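Long-range contacts in effector protein B, substrate of the Dot/Icm secretion system (Legionella drancourtii, PDB 4JVS), which probably stimulates GTP hydrolysis by the small GTPase Rab1 through the GAP domain present in this chain, whose catalysis mimics that of eukaryotic RasGAP: residues 24-28 with 41-45; 60-65 with 128-133; 81-85 with 156-160; 121-125 with 138-142. One frame throughout, in Å; residues are numbered along the deposited sequence.

Interaction 1 of 4, residues 24-28 with 41-45; sequences PLLQM and WAGLL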
loop_
_atom_site.group_PDB
_atom_site.type_symbol
_atom_site.label_atom_id
_atom_site.label_comp_id
_atom_site.label_asym_id
_atom_site.label_seq_id
_atom_site.Cartn_x
_atom_site.Cartn_y
_atom_site.Cartn_z
ATOM N N PRO A 24 -10.663 -22.882 18.470
ATOM C CA PRO A 24 -10.472 -23.691 17.267
ATOM C C PRO A 24 -9.147 -23.390 16.586
ATOM O O PRO A 24 -8.623 -22.290 16.748
ATOM C CB PRO A 24 -11.630 -23.255 16.375
ATOM C CG PRO A 24 -11.985 -21.921 16.842
ATOM C CD PRO A 24 -11.747 -21.903 18.306
ATOM N N LEU A 25 -8.629 -24.354 15.828
ATOM C CA LEU A 25 -7.333 -24.233 15.168
ATOM C C LEU A 25 -7.496 -23.949 13.681
ATOM O O LEU A 25 -8.006 -24.785 12.935
ATOM C CB LEU A 25 -6.552 -25.535 15.338
ATOM C CG LEU A 25 -5.143 -25.666 14.759
ATOM C CD1 LEU A 25 -4.124 -25.069 15.700
ATOM C CD2 LEU A 25 -4.842 -27.118 14.530
ATOM N N LEU A 26 -7.066 -22.773 13.246
ATOM C CA LEU A 26 -7.109 -22.453 11.828
ATOM C C LEU A 26 -6.075 -23.278 11.083
ATOM O O LEU A 26 -4.887 -23.238 11.409
ATOM C CB LEU A 26 -6.846 -20.971 11.598
ATOM C CG LEU A 26 -7.744 -20.015 12.369
ATOM C CD1 LEU A 26 -7.362 -18.602 12.015
ATOM C CD2 LEU A 26 -9.218 -20.288 12.083
ATOM N N GLN A 27 -6.535 -24.020 10.083
ATOM C CA GLN A 27 -5.656 -24.869 9.290
ATOM C C GLN A 27 -5.770 -24.584 7.799
ATOM O O GLN A 27 -6.844 -24.215 7.311
ATOM C CB GLN A 27 -5.946 -26.347 9.563
ATOM C CG GLN A 27 -5.103 -26.937 10.682
ATOM C CD GLN A 27 -5.249 -28.438 10.782
ATOM O OE1 GLN A 27 -6.359 -28.955 10.959
ATOM N NE2 GLN A 27 -4.131 -29.153 10.663
ATOM N N MET A 28 -4.693 -24.779 7.064
ATOM C CA MET A 28 -4.704 -24.486 5.653
ATOM C C MET A 28 -4.749 -25.722 4.814
ATOM O O MET A 28 -3.983 -26.630 4.973
ATOM C CB MET A 28 -3.528 -23.652 5.276
ATOM C CG MET A 28 -3.537 -22.312 5.938
ATOM S SD MET A 28 -2.479 -21.204 5.069
ATOM C CE MET A 28 -2.948 -21.487 3.385
ATOM N N TRP A 41 -13.058 -21.261 7.948
ATOM C CA TRP A 41 -12.650 -20.574 9.173
ATOM C C TRP A 41 -13.785 -19.798 9.834
ATOM O O TRP A 41 -13.946 -19.845 11.057
ATOM C CB TRP A 41 -11.439 -19.674 8.918
ATOM C CG TRP A 41 -10.208 -20.452 8.586
ATOM C CD1 TRP A 41 -10.039 -21.805 8.682
ATOM C CD2 TRP A 41 -8.972 -19.928 8.085
ATOM N NE1 TRP A 41 -8.773 -22.155 8.279
ATOM C CE2 TRP A 41 -8.098 -21.024 7.906
ATOM C CE3 TRP A 41 -8.522 -18.642 7.764
ATOM C CZ2 TRP A 41 -6.800 -20.869 7.428
ATOM C CZ3 TRP A 41 -7.234 -18.492 7.290
ATOM C CH2 TRP A 41 -6.388 -19.601 7.127
ATOM N N ALA A 42 -14.575 -19.097 9.027
ATOM C CA ALA A 42 -15.714 -18.353 9.552
ATOM C C ALA A 42 -16.687 -19.292 10.264
ATOM O O ALA A 42 -17.310 -18.915 11.252
ATOM C CB ALA A 42 -16.416 -17.587 8.447
ATOM N N GLY A 43 -16.800 -20.519 9.763
ATOM C CA GLY A 43 -17.644 -21.521 10.377
ATOM C C GLY A 43 -17.128 -21.956 11.735
ATOM O O GLY A 43 -17.893 -22.026 12.701
ATOM N N LEU A 44 -15.828 -22.248 11.805
ATOM C CA LEU A 44 -15.173 -22.632 13.051
ATOM C C LEU A 44 -15.232 -21.523 14.105
ATOM O O LEU A 44 -15.333 -21.790 15.300
ATOM C CB LEU A 44 -13.707 -22.994 12.795
ATOM C CG LEU A 44 -13.334 -24.298 12.094
ATOM C CD1 LEU A 44 -11.830 -24.408 11.962
ATOM C CD2 LEU A 44 -13.868 -25.459 12.885
ATOM N N LEU A 45 -15.145 -20.293 13.687
ATOM C CA LEU A 45 -15.142 -19.205 14.630
ATOM C C LEU A 45 -16.529 -18.726 15.004
ATOM O O LEU A 45 -16.689 -17.942 15.910
ATOM C CB LEU A 45 -14.288 -18.061 14.090
ATOM C CG LEU A 45 -12.805 -18.385 13.929
ATOM C CD1 LEU A 45 -11.991 -17.208 13.478
ATOM C CD2 LEU A 45 -12.238 -18.927 15.205
#
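Leu26 lays its CD2 methyl over one face of the Trp41 indole, 3.9 Å from the centroid of the five-membered ring and 20° off its normal, a CH-pi contact. The same ring is held at its edge by the one hydrogen bond between the segments: Trp41 NE1 donates to the backbone Gln27 O at 3.0 Å, with Met28 CG beside Trp41 CZ2 at 3.9 Å. Extended backbone angles from Pro24 to Met28 carry this part of the chain back along helix 34-45 against the helix's own direction, so that Pro24 lies nearest Leu44 and Leu26 nearest Trp41. Here the extended N-terminal segment, which belongs to no sheet, packs on the helix that follows it, within the N-terminal subdomain of the LepB GAP domain. Trp41, Leu44 and Leu45, spaced three and four apart, form the helical face that receives it. Pro24 rests on the far end of that face, its CG 3.4 Å from Leu45 CD2 and its CB 4.1 Å from Leu44 CB. Backbone hydrogen bonds tie Pro24 and Leu26 to Arg54, while Leu174 of helix 156-177 packs on both Leu26 and Trp41.

Interaction 2 of 4, residues 60-65 with 128-133; sequences FGQLAK and VDPKTL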
loop_
_atom_site.group_PDB
_atom_site.type_symbol
_atom_site.label_atom_id
_atom_site.label_comp_id
_atom_site.label_asym_id
_atom_site.label_seq_id
_atom_site.Cartn_x
_atom_site.Cartn_y
_atom_site.Cartn_z
ATOM N N PHE A 60 1.658 -17.650 6.806
ATOM C CA PHE A 60 1.235 -16.403 6.190
ATOM C C PHE A 60 1.689 -16.229 4.739
ATOM O O PHE A 60 0.930 -15.708 3.917
ATOM C CB PHE A 60 1.590 -15.210 7.075
ATOM C CG PHE A 60 0.728 -15.108 8.293
ATOM C CD1 PHE A 60 -0.571 -14.653 8.195
ATOM C CD2 PHE A 60 1.194 -15.501 9.525
ATOM C CE1 PHE A 60 -1.379 -14.573 9.318
ATOM C CE2 PHE A 60 0.393 -15.425 10.642
ATOM C CZ PHE A 60 -0.893 -14.968 10.538
ATOM N N GLY A 61 2.894 -16.697 4.425
ATOM C CA GLY A 61 3.358 -16.780 3.047
ATOM C C GLY A 61 2.460 -17.627 2.149
ATOM O O GLY A 61 2.148 -17.235 1.018
ATOM N N GLN A 62 2.025 -18.786 2.638
ATOM C CA GLN A 62 1.104 -19.617 1.861
ATOM C C GLN A 62 -0.295 -18.998 1.801
ATOM O O GLN A 62 -1.007 -19.151 0.812
ATOM C CB GLN A 62 1.027 -21.047 2.415
ATOM C CG GLN A 62 2.382 -21.733 2.636
ATOM C CD GLN A 62 3.125 -22.073 1.349
ATOM O OE1 GLN A 62 2.614 -22.805 0.493
ATOM N NE2 GLN A 62 4.350 -21.557 1.217
ATOM N N LEU A 63 -0.695 -18.302 2.863
ATOM C CA LEU A 63 -1.997 -17.665 2.876
ATOM C C LEU A 63 -2.007 -16.574 1.819
ATOM O O LEU A 63 -3.002 -16.392 1.116
ATOM C CB LEU A 63 -2.297 -17.069 4.246
ATOM C CG LEU A 63 -3.731 -17.211 4.775
ATOM C CD1 LEU A 63 -4.012 -16.188 5.860
ATOM C CD2 LEU A 63 -4.723 -17.086 3.665
ATOM N N ALA A 64 -0.891 -15.856 1.707
ATOM C CA ALA A 64 -0.769 -14.808 0.703
ATOM C C ALA A 64 -0.781 -15.354 -0.736
ATOM O O ALA A 64 -1.485 -14.810 -1.587
ATOM C CB ALA A 64 0.461 -13.952 0.961
ATOM N N LYS A 65 -0.025 -16.416 -1.015
ATOM C CA LYS A 65 -0.107 -17.050 -2.339
ATOM C C LYS A 65 -1.546 -17.450 -2.643
ATOM O O LYS A 65 -2.050 -17.231 -3.740
ATOM C CB LYS A 65 0.808 -18.275 -2.452
ATOM C CG LYS A 65 2.294 -17.965 -2.221
ATOM C CD LYS A 65 3.079 -19.183 -1.690
ATOM C CE LYS A 65 4.523 -18.821 -1.294
ATOM N NZ LYS A 65 5.394 -18.415 -2.453
ATOM N N VAL A 128 -0.741 -9.346 -2.120
ATOM C CA VAL A 128 0.016 -9.394 -0.883
ATOM C C VAL A 128 1.321 -10.134 -1.111
ATOM O O VAL A 128 1.318 -11.307 -1.486
ATOM C CB VAL A 128 -0.769 -10.118 0.230
ATOM C CG1 VAL A 128 -0.099 -9.910 1.562
ATOM C CG2 VAL A 128 -2.196 -9.621 0.278
ATOM N N ASP A 129 2.433 -9.444 -0.882
ATOM C CA ASP A 129 3.756 -10.027 -1.040
ATOM C C ASP A 129 3.953 -11.136 -0.026
ATOM O O ASP A 129 3.950 -10.886 1.180
ATOM C CB ASP A 129 4.828 -8.956 -0.832
ATOM C CG ASP A 129 6.224 -9.470 -1.115
ATOM O OD1 ASP A 129 7.162 -9.117 -0.360
ATOM O OD2 ASP A 129 6.372 -10.227 -2.102
ATOM N N PRO A 130 4.118 -12.374 -0.510
ATOM C CA PRO A 130 4.343 -13.517 0.388
ATOM C C PRO A 130 5.567 -13.333 1.306
ATOM O O PRO A 130 5.517 -13.734 2.466
ATOM C CB PRO A 130 4.555 -14.688 -0.586
ATOM C CG PRO A 130 3.811 -14.288 -1.832
ATOM C CD PRO A 130 3.967 -12.789 -1.921
ATOM N N LYS A 131 6.602 -12.666 0.855
ATOM C CA LYS A 131 7.739 -12.467 1.709
ATOM C C LYS A 131 7.579 -11.436 2.775
ATOM O O LYS A 131 7.872 -11.667 3.917
ATOM C CB LYS A 131 8.932 -12.079 0.890
ATOM C CG LYS A 131 9.422 -13.141 -0.022
ATOM C CD LYS A 131 10.778 -12.765 -0.550
ATOM C CE LYS A 131 10.673 -11.966 -1.824
ATOM N NZ LYS A 131 10.658 -12.846 -3.014
ATOM N N THR A 132 7.152 -10.261 2.392
ATOM C CA THR A 132 7.073 -9.150 3.351
ATOM C C THR A 132 5.695 -8.913 3.974
ATOM O O THR A 132 5.579 -8.184 4.959
ATOM C CB THR A 132 7.540 -7.829 2.717
ATOM O OG1 THR A 132 6.596 -7.419 1.717
ATOM C CG2 THR A 132 8.903 -8.008 2.076
ATOM N N LEU A 133 4.660 -9.506 3.380
ATOM C CA LEU A 133 3.268 -9.300 3.811
ATOM C C LEU A 133 2.803 -7.854 3.653
ATOM O O LEU A 133 1.868 -7.413 4.316
ATOM C CB LEU A 133 3.042 -9.776 5.245
ATOM C CG LEU A 133 3.051 -11.285 5.450
ATOM C CD1 LEU A 133 2.488 -11.585 6.823
ATOM C CD2 LEU A 133 2.245 -11.970 4.366
#
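On the side of the GAP domain that faces Rab1, the loop between helix 118-124 and strand 135-136 lies across the first turns of helix 60-80. Val128 and Thr132 of this loop also pack on apolar side chains of the Rab-1A chain, and the side chain of Leu133 is about 13 Å from the bound aluminium fluoride. Two small residues, Gly61 and Ala64, let the loop come close to the helix. Gly61 has no side chain, so its CA comes within 3.8 Å of Pro130 O, and the CA atoms of Gly61 and Pro130 are only 4.3 Å apart. One turn on, Ala64 CB sits 3.7 Å from Val128 O, 4.1 Å from Val128 CB and 4.3 Å from Leu133 CD2. The loop turns through an Asx motif: Asp129 OD1 accepts from Thr132 N at 3.0 Å and from Thr132 OG1 at 2.7 Å, while Leu133 N bonds back to Asp129 O at 2.7 Å. Leu133, at a positive phi of 63°, points its CA-to-CB bond toward the helix, and Leu133 CD1 meets Phe60 CB at 3.7 Å. Pro130 CG touches the aliphatic part of Lys65 at CG, 4.0 Å away. No hydrogen bond joins the two segments themselves, but Val128 O accepts one from Asn68 ND2 further along helix 60-80.

Interaction 3 of 4, residues 81-85 with 156-160; sequences QNIWQ and PWAKM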
loop_
_atom_site.group_PDB
_atom_site.type_symbol
_atom_site.label_atom_id
_atom_site.label_comp_id
_atom_site.label_asym_id
_atom_site.label_seq_id
_atom_site.Cartn_x
_atom_site.Cartn_y
_atom_site.Cartn_z
ATOM N N GLN A 81 -14.355 -10.854 -19.638
ATOM C CA GLN A 81 -15.698 -10.424 -19.865
ATOM C C GLN A 81 -15.699 -8.990 -20.134
ATOM O O GLN A 81 -16.701 -8.409 -20.444
ATOM C CB GLN A 81 -16.471 -10.631 -18.612
ATOM C CG GLN A 81 -16.492 -12.061 -18.177
ATOM C CD GLN A 81 -17.880 -12.562 -18.016
ATOM O OE1 GLN A 81 -18.560 -12.215 -17.078
ATOM N NE2 GLN A 81 -18.317 -13.364 -18.949
ATOM N N ASN A 82 -14.547 -8.400 -19.986
ATOM C CA ASN A 82 -14.449 -6.963 -20.174
ATOM C C ASN A 82 -15.470 -6.245 -19.303
ATOM O O ASN A 82 -16.326 -5.513 -19.796
ATOM C CB ASN A 82 -14.595 -6.599 -21.656
ATOM C CG ASN A 82 -14.432 -5.117 -21.916
ATOM O OD1 ASN A 82 -13.785 -4.390 -21.146
ATOM N ND2 ASN A 82 -15.025 -4.656 -23.004
ATOM N N ILE A 83 -15.363 -6.471 -17.998
ATOM C CA ILE A 83 -16.183 -5.784 -17.019
ATOM C C ILE A 83 -15.824 -4.291 -16.948
ATOM O O ILE A 83 -16.580 -3.461 -16.424
ATOM C CB ILE A 83 -16.053 -6.494 -15.640
ATOM C CG1 ILE A 83 -17.417 -6.916 -15.090
ATOM C CG2 ILE A 83 -15.380 -5.625 -14.639
ATOM C CD1 ILE A 83 -17.978 -8.122 -15.781
ATOM N N TRP A 84 -14.676 -3.959 -17.530
ATOM C CA TRP A 84 -14.172 -2.584 -17.586
ATOM C C TRP A 84 -14.833 -1.735 -18.675
ATOM O O TRP A 84 -14.674 -0.508 -18.700
ATOM C CB TRP A 84 -12.650 -2.585 -17.791
ATOM C CG TRP A 84 -11.930 -3.542 -16.874
ATOM C CD1 TRP A 84 -11.006 -4.477 -17.232
ATOM C CD2 TRP A 84 -12.095 -3.654 -15.444
ATOM N NE1 TRP A 84 -10.578 -5.163 -16.117
ATOM C CE2 TRP A 84 -11.221 -4.678 -15.017
ATOM C CE3 TRP A 84 -12.872 -2.986 -14.495
ATOM C CZ2 TRP A 84 -11.121 -5.041 -13.668
ATOM C CZ3 TRP A 84 -12.774 -3.354 -13.169
ATOM C CH2 TRP A 84 -11.906 -4.375 -12.768
ATOM N N GLN A 85 -15.566 -2.397 -19.572
ATOM C CA GLN A 85 -16.240 -1.733 -20.687
ATOM C C GLN A 85 -15.241 -0.976 -21.563
ATOM O O GLN A 85 -15.538 0.107 -22.068
ATOM C CB GLN A 85 -17.340 -0.790 -20.184
ATOM C CG GLN A 85 -18.506 -1.463 -19.452
ATOM C CD GLN A 85 -19.620 -0.476 -19.121
ATOM O OE1 GLN A 85 -19.360 0.654 -18.701
ATOM N NE2 GLN A 85 -20.866 -0.894 -19.327
ATOM N N PRO A 156 -17.837 -1.559 -10.901
ATOM C CA PRO A 156 -17.265 -2.900 -10.798
ATOM C C PRO A 156 -15.890 -2.807 -10.159
ATOM O O PRO A 156 -15.608 -3.586 -9.254
ATOM C CB PRO A 156 -17.154 -3.340 -12.260
ATOM C CG PRO A 156 -18.198 -2.557 -12.953
ATOM C CD PRO A 156 -18.193 -1.227 -12.288
ATOM N N TRP A 157 -15.081 -1.842 -10.603
ATOM C CA TRP A 157 -13.762 -1.581 -10.023
ATOM C C TRP A 157 -13.810 -1.448 -8.511
ATOM O O TRP A 157 -13.047 -2.101 -7.799
ATOM C CB TRP A 157 -13.137 -0.307 -10.601
ATOM C CG TRP A 157 -11.861 0.046 -9.923
ATOM C CD1 TRP A 157 -11.690 0.939 -8.905
ATOM C CD2 TRP A 157 -10.566 -0.513 -10.188
ATOM N NE1 TRP A 157 -10.366 0.977 -8.523
ATOM C CE2 TRP A 157 -9.657 0.095 -9.297
ATOM C CE3 TRP A 157 -10.089 -1.466 -11.092
ATOM C CZ2 TRP A 157 -8.301 -0.218 -9.288
ATOM C CZ3 TRP A 157 -8.746 -1.769 -11.085
ATOM C CH2 TRP A 157 -7.865 -1.148 -10.188
ATOM N N ALA A 158 -14.708 -0.601 -8.021
ATOM C CA ALA A 158 -14.817 -0.367 -6.589
ATOM C C ALA A 158 -15.188 -1.642 -5.852
ATOM O O ALA A 158 -14.758 -1.844 -4.719
ATOM C CB ALA A 158 -15.829 0.719 -6.302
ATOM N N LYS A 159 -15.972 -2.502 -6.499
ATOM C CA LYS A 159 -16.392 -3.755 -5.881
ATOM C C LYS A 159 -15.253 -4.767 -5.801
ATOM O O LYS A 159 -15.111 -5.471 -4.799
ATOM C CB LYS A 159 -17.610 -4.342 -6.605
ATOM C CG LYS A 159 -18.897 -3.566 -6.324
ATOM C CD LYS A 159 -20.069 -4.000 -7.200
ATOM C CE LYS A 159 -21.305 -3.136 -6.953
ATOM N NZ LYS A 159 -22.464 -3.580 -7.780
ATOM N N MET A 160 -14.444 -4.824 -6.860
ATOM C CA MET A 160 -13.317 -5.746 -6.950
ATOM C C MET A 160 -12.245 -5.354 -5.959
ATOM O O MET A 160 -11.668 -6.201 -5.278
ATOM C CB MET A 160 -12.714 -5.699 -8.346
ATOM C CG MET A 160 -13.691 -6.043 -9.441
ATOM S SD MET A 160 -14.229 -7.755 -9.362
ATOM C CE MET A 160 -15.738 -7.636 -10.320
#
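This is a buried apolar contact between the turn that follows helix 60-80 and the start of helix 156-177, in the N-terminal subdomain of the LepB GAP domain. Helix 60-80 is closed by a Schellman motif with Asn82, at positive phi, as its C-prime residue, in which Ile83 N bonds to Cys78 O. A type I turn from Asn82 to Gln85 follows, and its two central residues, Ile83 and Trp84, meet helix 156-177. Ile83 CG2 packs on Pro156 CB at 3.7 Å. The six-membered ring of Trp84 reaches the same helix, its CZ3 edge lying 3.7 Å from Trp157 CA and its CH2 4.1 Å from Met160 CG, while Trp84 NE1 is hydrogen-bonded to Ser119 OG near the start of helix 118-124. The two tryptophans meet obliquely, their six-membered rings 5.8 Å apart at the centroids with planes at 58°; their side chains come closest where Trp84 CH2 lies 3.8 Å from Trp157 CE3.

Interaction 4 of 4, residues 121-125 with 138-142; sequences ILRHL and FAPYE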
loop_
_atom_site.group_PDB
_atom_site.type_symbol
_atom_site.label_atom_id
_atom_site.label_comp_id
_atom_site.label_asym_id
_atom_site.label_seq_id
_atom_site.Cartn_x
_atom_site.Cartn_y
_atom_site.Cartn_z
ATOM N N ILE A 121 -3.526 -3.235 -12.962
ATOM C CA ILE A 121 -3.599 -2.256 -11.902
ATOM C C ILE A 121 -4.255 -2.889 -10.671
ATOM O O ILE A 121 -3.682 -2.861 -9.570
ATOM C CB ILE A 121 -4.376 -1.008 -12.372
ATOM C CG1 ILE A 121 -3.650 -0.365 -13.564
ATOM C CG2 ILE A 121 -4.529 -0.002 -11.238
ATOM C CD1 ILE A 121 -4.483 0.621 -14.371
ATOM N N LEU A 122 -5.435 -3.485 -10.866
ATOM C CA LEU A 122 -6.142 -4.170 -9.783
ATOM C C LEU A 122 -5.265 -5.189 -9.055
ATOM O O LEU A 122 -5.190 -5.185 -7.822
ATOM C CB LEU A 122 -7.381 -4.869 -10.311
ATOM C CG LEU A 122 -8.203 -5.573 -9.234
ATOM C CD1 LEU A 122 -8.747 -4.529 -8.262
ATOM C CD2 LEU A 122 -9.324 -6.426 -9.848
ATOM N N ARG A 123 -4.569 -6.017 -9.788
ATOM C CA ARG A 123 -3.627 -6.925 -9.196
ATOM C C ARG A 123 -2.508 -6.248 -8.483
ATOM O O ARG A 123 -2.034 -6.725 -7.504
ATOM C CB ARG A 123 -3.017 -7.768 -10.277
ATOM C CG ARG A 123 -3.792 -8.931 -10.691
ATOM C CD ARG A 123 -3.100 -9.497 -11.855
ATOM N NE ARG A 123 -3.764 -10.626 -12.468
ATOM C CZ ARG A 123 -4.287 -10.613 -13.685
ATOM N NH1 ARG A 123 -4.836 -11.687 -14.181
ATOM N NH2 ARG A 123 -4.259 -9.535 -14.416
ATOM N N HIS A 124 -2.045 -5.144 -9.008
ATOM C CA HIS A 124 -0.913 -4.448 -8.413
ATOM C C HIS A 124 -1.235 -3.841 -7.063
ATOM O O HIS A 124 -0.431 -3.917 -6.129
ATOM C CB HIS A 124 -0.403 -3.359 -9.351
ATOM C CG HIS A 124 0.637 -3.835 -10.313
ATOM N ND1 HIS A 124 1.417 -4.945 -10.073
ATOM C CD2 HIS A 124 1.018 -3.361 -11.524
ATOM C CE1 HIS A 124 2.232 -5.137 -11.095
ATOM N NE2 HIS A 124 2.012 -4.189 -11.987
ATOM N N LEU A 125 -2.416 -3.238 -6.976
ATOM C CA LEU A 125 -2.825 -2.472 -5.809
ATOM C C LEU A 125 -3.370 -3.353 -4.705
ATOM O O LEU A 125 -3.772 -2.847 -3.656
ATOM C CB LEU A 125 -3.897 -1.452 -6.191
ATOM C CG LEU A 125 -3.396 -0.344 -7.108
ATOM C CD1 LEU A 125 -4.522 0.603 -7.522
ATOM C CD2 LEU A 125 -2.279 0.385 -6.413
ATOM N N PHE A 138 2.844 0.402 -6.213
ATOM C CA PHE A 138 2.416 0.775 -7.552
ATOM C C PHE A 138 1.868 2.201 -7.468
ATOM O O PHE A 138 0.701 2.464 -7.767
ATOM C CB PHE A 138 1.367 -0.208 -8.063
ATOM C CG PHE A 138 1.119 -0.115 -9.529
ATOM C CD1 PHE A 138 2.170 -0.204 -10.432
ATOM C CD2 PHE A 138 -0.166 0.050 -10.019
ATOM C CE1 PHE A 138 1.941 -0.123 -11.810
ATOM C CE2 PHE A 138 -0.399 0.132 -11.385
ATOM C CZ PHE A 138 0.658 0.043 -12.280
ATOM N N ALA A 139 2.742 3.116 -7.054
ATOM C CA ALA A 139 2.372 4.484 -6.704
ATOM C C ALA A 139 1.671 5.330 -7.784
ATOM O O ALA A 139 0.852 6.194 -7.449
ATOM C CB ALA A 139 3.590 5.224 -6.152
ATOM N N PRO A 140 1.989 5.116 -9.080
ATOM C CA PRO A 140 1.350 6.055 -10.003
ATOM C C PRO A 140 -0.152 5.863 -10.167
ATOM O O PRO A 140 -0.791 6.738 -10.764
ATOM C CB PRO A 140 2.073 5.785 -11.329
ATOM C CG PRO A 140 3.390 5.193 -10.929
ATOM C CD PRO A 140 3.054 4.346 -9.753
ATOM N N TYR A 141 -0.709 4.765 -9.650
ATOM C CA TYR A 141 -2.146 4.531 -9.790
ATOM C C TYR A 141 -2.949 4.593 -8.490
ATOM O O TYR A 141 -4.169 4.478 -8.520
ATOM C CB TYR A 141 -2.429 3.237 -10.558
ATOM C CG TYR A 141 -2.377 3.422 -12.057
ATOM C CD1 TYR A 141 -3.478 3.907 -12.758
ATOM C CD2 TYR A 141 -1.223 3.130 -12.771
ATOM C CE1 TYR A 141 -3.434 4.089 -14.137
ATOM C CE2 TYR A 141 -1.162 3.307 -14.152
ATOM C CZ TYR A 141 -2.269 3.786 -14.828
ATOM O OH TYR A 141 -2.198 3.961 -16.194
ATOM N N GLU A 142 -2.269 4.808 -7.365
ATOM C CA GLU A 142 -2.929 4.922 -6.059
ATOM C C GLU A 142 -3.928 6.072 -5.964
ATOM O O GLU A 142 -5.011 5.917 -5.402
ATOM C CB GLU A 142 -1.899 5.069 -4.945
ATOM C CG GLU A 142 -1.038 3.847 -4.715
ATOM C CD GLU A 142 -1.751 2.740 -3.938
ATOM O OE1 GLU A 142 -2.992 2.832 -3.757
ATOM O OE2 GLU A 142 -1.058 1.776 -3.514
#
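Phe138, Leu125 and Ile121 bury the most surface here, and the Phe138 ring lies among the side chains of Ile121, His124 and Leu125. Over one of its faces sits His124, whose CB is 3.9 Å from the ring centroid in a CH-pi contact and whose CD2 approaches Phe138 CE1 to 3.4 Å. Near the plane of the ring, Ile121 CG1 is 3.9 Å from Phe138 CE2; Leu125 CD2 is 4.0 Å from Phe138 CB. Ile121 also reaches Tyr141, its CD1 lying over that ring 3.8 Å from the centroid, a second CH-pi contact. Leu125 continues to Glu142, where its CD2 lies 3.4 Å from OE2. The contact borders the Rab1 interface near the nucleotide: the Glu142 side chain is about 6 Å from the bound aluminium fluoride, and outside the two segments its OE1 forms a salt bridge with a basic side chain of the Rab-1A chain. His124 NE2 is hydrogen-bonded to Glu252 OE1, and Tyr141 OH to Ile113 O. The contact thus joins the end of helix 118-124 to the turn leading from strand 135-136 into helix 142-151, with Trp157 of helix 156-177 behind Ile121 and helix 243-253 reached through Glu252.

Overall arrangement
From the N terminus, interaction 1 closes first, folding the opening loop back on helix 34-45. The next three are interleaved. Interaction 2 opens at the start of helix 60-80, interaction 3 just beyond that helix and interaction 4 on helix 118-124; interaction 2 then closes at 128-133, interaction 4 at 138-142 and interaction 3 at 156-160. Interaction 4 is therefore nested within interaction 3, and interaction 2 crosses both. Interactions 1 and 2 touch through Met28 and Leu63, and interactions 3 and 4 through Trp157 and Leu122. Interactions 2 and 3, on opposite sides of the chain's centre, join helix 60-80 at its first turns to loop 128-133 and just past its end to helix 156-177.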